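PDB 3FDJ: DegV family protein from Eubacterium eligens, which is of unknown function but, as a DegV family member, probably binds a fatty acid or a similar lipid. Local coordinates for residues 111-116 / 148-153. Numbering follows the deposited sequence.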
loop_
_atom_site.group_PDB
_atom_site.type_symbol
_atom_site.label_atom_id
_atom_site.label_comp_id
_atom_site.label_asym_id
_atom_site.label_seq_id
_atom_site.Cartn_x
_atom_site.Cartn_y
_atom_site.Cartn_z
ATOM N N ARG A 111 11.523 -14.355 -4.763
ATOM C CA ARG A 111 10.304 -14.130 -5.540
ATOM C C ARG A 111 9.923 -12.692 -5.322
ATOM O O ARG A 111 9.738 -12.270 -4.170
ATOM C CB ARG A 111 9.173 -15.049 -5.088
ATOM C CG ARG A 111 7.778 -14.584 -5.549
ATOM C CD ARG A 111 7.600 -14.643 -7.076
ATOM N NE ARG A 111 6.447 -13.836 -7.509
ATOM C CZ ARG A 111 5.160 -14.193 -7.399
ATOM N NH1 ARG A 111 4.227 -13.372 -7.837
ATOM N NH2 ARG A 111 4.790 -15.365 -6.887
ATOM N N VAL A 112 9.831 -11.940 -6.414
ATOM C CA VAL A 112 9.330 -10.567 -6.349
ATOM C C VAL A 112 7.851 -10.613 -6.736
ATOM O O VAL A 112 7.508 -11.132 -7.807
ATOM C CB VAL A 112 10.100 -9.611 -7.244
ATOM C CG1 VAL A 112 9.551 -8.191 -7.077
ATOM C CG2 VAL A 112 11.629 -9.637 -6.959
ATOM N N ILE A 113 7.014 -10.091 -5.835
ATOM C CA ILE A 113 5.551 -10.057 -5.989
ATOM C C ILE A 113 5.112 -8.637 -6.312
ATOM O O ILE A 113 5.231 -7.730 -5.486
ATOM C CB ILE A 113 4.810 -10.533 -4.721
ATOM C CG1 ILE A 113 5.251 -11.935 -4.324
ATOM C CG2 ILE A 113 3.273 -10.465 -4.945
ATOM C CD1 ILE A 113 4.761 -12.333 -2.938
ATOM N N ASP A 114 4.628 -8.450 -7.536
ATOM C CA ASP A 114 3.940 -7.219 -7.910
ATOM C C ASP A 114 2.582 -7.312 -7.231
ATOM O O ASP A 114 1.766 -8.148 -7.596
ATOM C CB ASP A 114 3.768 -7.151 -9.424
ATOM C CG ASP A 114 2.885 -5.981 -9.885
ATOM O OD1 ASP A 114 2.543 -5.114 -9.066
ATOM O OD2 ASP A 114 2.530 -5.974 -11.083
ATOM N N SER A 115 2.352 -6.473 -6.235
ATOM C CA SER A 115 1.087 -6.513 -5.497
ATOM C C SER A 115 -0.094 -6.074 -6.326
ATOM O O SER A 115 -1.221 -6.319 -5.908
ATOM C CB SER A 115 1.139 -5.636 -4.253
ATOM O OG SER A 115 1.212 -4.254 -4.578
ATOM N N LYS A 116 0.151 -5.380 -7.449
ATOM C CA LYS A 116 -0.917 -4.778 -8.245
ATOM C C LYS A 116 -1.720 -3.767 -7.405
ATOM O O LYS A 116 -2.847 -3.417 -7.735
ATOM C CB LYS A 116 -1.836 -5.851 -8.815
ATOM C CG LYS A 116 -1.129 -6.992 -9.539
ATOM C CD LYS A 116 -2.203 -7.929 -10.093
ATOM C CE LYS A 116 -1.675 -9.218 -10.638
ATOM N NZ LYS A 116 -2.807 -9.955 -11.288
ATOM N N ALA A 148 -2.729 -16.967 -5.991
ATOM C CA ALA A 148 -4.122 -17.376 -5.920
ATOM C C ALA A 148 -4.871 -16.611 -4.820
ATOM O O ALA A 148 -6.006 -16.161 -5.019
ATOM C CB ALA A 148 -4.203 -18.886 -5.673
ATOM N N TYR A 149 -4.226 -16.490 -3.661
ATOM C CA TYR A 149 -4.755 -15.750 -2.509
ATOM C C TYR A 149 -5.043 -14.283 -2.863
ATOM O O TYR A 149 -6.104 -13.727 -2.492
ATOM C CB TYR A 149 -3.778 -15.861 -1.331
ATOM C CG TYR A 149 -4.187 -15.031 -0.141
ATOM C CD1 TYR A 149 -5.077 -15.535 0.799
ATOM C CD2 TYR A 149 -3.733 -13.725 0.015
ATOM C CE1 TYR A 149 -5.491 -14.754 1.889
ATOM C CE2 TYR A 149 -4.118 -12.945 1.098
ATOM C CZ TYR A 149 -4.987 -13.464 2.036
ATOM O OH TYR A 149 -5.396 -12.708 3.116
HETATM N N MSE A 150 -4.129 -13.675 -3.618
HETATM C CA MSE A 150 -4.273 -12.272 -4.033
HETATM C C MSE A 150 -5.516 -11.984 -4.881
HETATM O O MSE A 150 -6.078 -10.878 -4.853
HETATM C CB MSE A 150 -3.006 -11.842 -4.779
HETATM C CG MSE A 150 -1.861 -11.567 -3.842
HETATM SE SE MSE A 150 -0.158 -11.600 -4.807
HETATM C CE MSE A 150 -0.483 -10.191 -6.063
ATOM N N GLN A 151 -5.955 -12.979 -5.626
ATOM C CA GLN A 151 -7.164 -12.831 -6.424
ATOM C C GLN A 151 -8.388 -12.586 -5.553
ATOM O O GLN A 151 -9.378 -12.031 -6.052
ATOM C CB GLN A 151 -7.353 -14.063 -7.323
ATOM C CG GLN A 151 -6.286 -14.144 -8.381
ATOM C CD GLN A 151 -6.493 -15.267 -9.382
ATOM O OE1 GLN A 151 -7.206 -16.244 -9.135
ATOM N NE2 GLN A 151 -5.830 -15.146 -10.508
ATOM N N LYS A 152 -8.334 -13.021 -4.287
ATOM C CA LYS A 152 -9.421 -12.872 -3.324
ATOM C C LYS A 152 -9.134 -11.728 -2.344
ATOM O O LYS A 152 -9.432 -11.826 -1.133
ATOM C CB LYS A 152 -9.650 -14.180 -2.548
ATOM C CG LYS A 152 -9.973 -15.357 -3.427
ATOM C CD LYS A 152 -10.205 -16.629 -2.603
ATOM C CE LYS A 152 -10.786 -17.737 -3.460
ATOM N NZ LYS A 152 -12.122 -17.361 -4.058
ATOM N N THR A 153 -8.533 -10.655 -2.860
ATOM C CA THR A 153 -8.300 -9.442 -2.070
ATOM C C THR A 153 -8.663 -8.213 -2.926
ATOM O O THR A 153 -8.573 -8.272 -4.149
ATOM C CB THR A 153 -6.830 -9.304 -1.550
ATOM O OG1 THR A 153 -5.930 -9.146 -2.655
ATOM C CG2 THR A 153 -6.406 -10.524 -0.711
#
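Met150, a selenomethionine of helix 139-150, reaches across to Ile113 of strand 109-114 and carries nearly the whole contact. Its SE lies 3.6 Å from CG2 of Ile113, the branch set anti to the backbone N (chi1 of CG1 -57°), and the two side chains meet at a slant. A bend at chi3 (60°) then turns Met150 CE toward the backbone beyond, 3.4 Å from Asp114 O; Ser115 O lies 3.9 Å from Met150 CE. Long, unbranched and pliable, this residue can span a backbone separation of 8.0 Å between the CA atoms of Ser115 and Met150; beta-branched Ile113 suits a buried strand. Ile146, on Met150's own helix, packs on Ile113, and Ile125 of helix 120-134 on Met150.

On the solvent side the packing thins. Lys116 is exposed, its backbone N bonded to Asp114 OD1 at 2.9 Å in an Asx turn. Arg111 forms a separate, closely packed flank, its guanidinium stacked on Ile113 CG1. No hydrogen bond joins the two segments directly: between them the contact is van der Waals in kind, with a methyl resting against a carbonyl oxygen, while Arg111's salt bridges to Asp143 and Asp147 tie the strand to the same helix.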